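Local coordinates for protein N-acetylglucosaminidase (Paenibacillus barengoltzii, PDB 6INX) that probably hydrolyses N-acetylglucosaminide linkages in chitin-type or N-glycan sugars, as a glycoside hydrolase of family 18, at residues T266-E271 with T296-D301. Residues are numbered along the deposited sequence; the frame is centred on the assembly and turned at random.
Sequences TELAAE and TFISYD
Leu268 turns its CG anti to its own carbonyl carbon (chi1 -71°), and its CD1 is anti to CA (chi2 171°). CD1 thereby reaches out to Tyr300, while CD2 branches off toward Ile298. CB of Tyr300 already faces the helix, and chi1 of 69° places CG over the backbone, flanked by N and C, which sets the ring with CG and CD2 beside the leucine methyl. The two methyls of Leu268 divide the work. CD1 of Leu268 is 3.6 Å from CB of Tyr300 and also touches CG and CD2 of the Tyr300 ring, at 3.8 Å each. It thus rests on the root of the ring and one flank, at a slant. CD2 of Leu268 meets the branch methyl CG2 of Ile298 at 3.7 Å. The leucine and isoleucine side chains run antiparallel, side by side. Ile298 and Tyr300 sit two residues apart and both point toward the helix. Ser299, between them, points away. The contact is small and wholly apolar, and its three residues are buried. The backbones stay well apart: CA of Leu268 and CA of Tyr300 are 8.9 Å from each other. Side chains from both segments fill this distance, and Leu268 is the helix's contributor. Strand 297-299 is the middle strand of a five-stranded antiparallel sheet, consistent with the alpha+beta insertion domain found in many family 18 enzymes, here between barrel strands 230-235 and 320-324. Its neighbours 237-241 and 288-292 add to the packing: Leu268 also touches Ser238 and Leu291, Ile298 reaches Ser238 and Met240, and Tyr300 lies on Pro289 and Leu291. Helix 265-272, directly after edge strand 260-264, thus packs on one face of this sheet.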
loop_
_atom_site.group_PDB
_atom_site.type_symbol
_atom_site.label_atom_id
_atom_site.label_comp_id
_atom_site.label_asym_id
_atom_site.label_seq_id
_atom_site.Cartn_x
_atom_site.Cartn_y
_atom_site.Cartn_z
ATOM N N THR A 266 28.306 0.673 4.165
ATOM C CA THR A 266 29.726 0.731 3.805
ATOM C C THR A 266 29.917 1.316 2.411
ATOM O O THR A 266 30.701 2.255 2.214
ATOM C CB THR A 266 30.326 -0.675 3.839
ATOM O OG1 THR A 266 30.048 -1.285 5.100
ATOM C CG2 THR A 266 31.845 -0.611 3.610
ATOM N N GLU A 267 29.188 0.771 1.435
ATOM C CA GLU A 267 29.331 1.194 0.047
ATOM C C GLU A 267 28.739 2.580 -0.183
ATOM O O GLU A 267 29.264 3.352 -0.992
ATOM C CB GLU A 267 28.657 0.172 -0.866
ATOM C CG GLU A 267 29.503 -1.049 -1.125
ATOM C CD GLU A 267 30.928 -0.680 -1.464
ATOM O OE1 GLU A 267 31.833 -0.943 -0.640
ATOM O OE2 GLU A 267 31.134 -0.107 -2.554
ATOM N N LEU A 268 27.643 2.913 0.509
ATOM C CA LEU A 268 27.082 4.259 0.396
ATOM C C LEU A 268 28.086 5.304 0.862
ATOM O O LEU A 268 28.290 6.333 0.203
ATOM C CB LEU A 268 25.808 4.362 1.231
ATOM C CG LEU A 268 24.572 3.625 0.731
ATOM C CD1 LEU A 268 23.498 3.674 1.807
ATOM C CD2 LEU A 268 24.069 4.231 -0.574
ATOM N N ALA A 269 28.709 5.063 2.018
ATOM C CA ALA A 269 29.704 6.000 2.523
ATOM C C ALA A 269 30.886 6.107 1.569
ATOM O O ALA A 269 31.422 7.202 1.354
ATOM C CB ALA A 269 30.163 5.560 3.918
ATOM N N ALA A 270 31.283 4.991 0.960
ATOM C CA ALA A 270 32.486 4.989 0.129
ATOM C C ALA A 270 32.245 5.586 -1.252
ATOM O O ALA A 270 33.126 6.260 -1.800
ATOM C CB ALA A 270 33.023 3.566 -0.011
ATOM N N GLU A 271 31.066 5.360 -1.834
ATOM C CA GLU A 271 30.869 5.567 -3.264
ATOM C C GLU A 271 29.692 6.467 -3.625
ATOM O O GLU A 271 29.660 6.974 -4.751
ATOM C CB GLU A 271 30.714 4.206 -3.970
ATOM C CG GLU A 271 30.356 4.218 -5.464
ATOM C CD GLU A 271 31.574 4.304 -6.366
ATOM O OE1 GLU A 271 31.407 4.166 -7.598
ATOM O OE2 GLU A 271 32.691 4.514 -5.844
ATOM N N THR A 296 18.954 7.738 -10.533
ATOM C CA THR A 296 18.951 6.636 -9.573
ATOM C C THR A 296 18.639 7.192 -8.191
ATOM O O THR A 296 19.325 8.106 -7.717
ATOM C CB THR A 296 20.316 5.934 -9.571
ATOM O OG1 THR A 296 20.601 5.426 -10.883
ATOM C CG2 THR A 296 20.340 4.776 -8.575
ATOM N N PHE A 297 17.606 6.641 -7.546
ATOM C CA PHE A 297 17.140 7.098 -6.242
ATOM C C PHE A 297 17.480 6.047 -5.194
ATOM O O PHE A 297 17.172 4.865 -5.383
ATOM C CB PHE A 297 15.619 7.300 -6.288
ATOM C CG PHE A 297 15.019 7.690 -4.974
ATOM C CD1 PHE A 297 14.635 6.726 -4.043
ATOM C CD2 PHE A 297 14.819 9.019 -4.665
ATOM C CE1 PHE A 297 14.083 7.097 -2.829
ATOM C CE2 PHE A 297 14.275 9.382 -3.462
ATOM C CZ PHE A 297 13.907 8.430 -2.544
ATOM N N ILE A 298 18.055 6.488 -4.070
ATOM C CA ILE A 298 18.532 5.599 -3.011
ATOM C C ILE A 298 17.987 6.072 -1.670
ATOM O O ILE A 298 18.186 7.228 -1.293
ATOM C CB ILE A 298 20.072 5.561 -2.970
ATOM C CG1 ILE A 298 20.609 4.948 -4.268
ATOM C CG2 ILE A 298 20.560 4.792 -1.748
ATOM C CD1 ILE A 298 22.135 5.031 -4.452
ATOM N N SER A 299 17.315 5.172 -0.949
ATOM C CA SER A 299 16.778 5.451 0.377
ATOM C C SER A 299 17.597 4.689 1.413
ATOM O O SER A 299 17.898 3.512 1.217
ATOM C CB SER A 299 15.334 4.942 0.455
ATOM O OG SER A 299 14.902 4.897 1.793
ATOM N N TYR A 300 17.916 5.330 2.540
ATOM C CA TYR A 300 18.769 4.676 3.533
ATOM C C TYR A 300 18.552 5.312 4.901
ATOM O O TYR A 300 17.810 6.279 5.036
ATOM C CB TYR A 300 20.244 4.714 3.088
ATOM C CG TYR A 300 20.901 6.078 3.099
ATOM C CD1 TYR A 300 20.488 7.080 2.233
ATOM C CD2 TYR A 300 21.956 6.356 3.963
ATOM C CE1 TYR A 300 21.094 8.328 2.230
ATOM C CE2 TYR A 300 22.576 7.610 3.964
ATOM C CZ TYR A 300 22.140 8.584 3.093
ATOM O OH TYR A 300 22.747 9.830 3.087
ATOM N N ASP A 301 19.206 4.729 5.916
ATOM C CA ASP A 301 19.298 5.267 7.272
ATOM C C ASP A 301 20.718 5.783 7.488
ATOM O O ASP A 301 21.689 5.192 6.992
ATOM C CB ASP A 301 19.083 4.140 8.307
ATOM C CG ASP A 301 17.766 4.257 9.089
ATOM O OD1 ASP A 301 17.126 5.331 9.105
ATOM O OD2 ASP A 301 17.370 3.238 9.711
#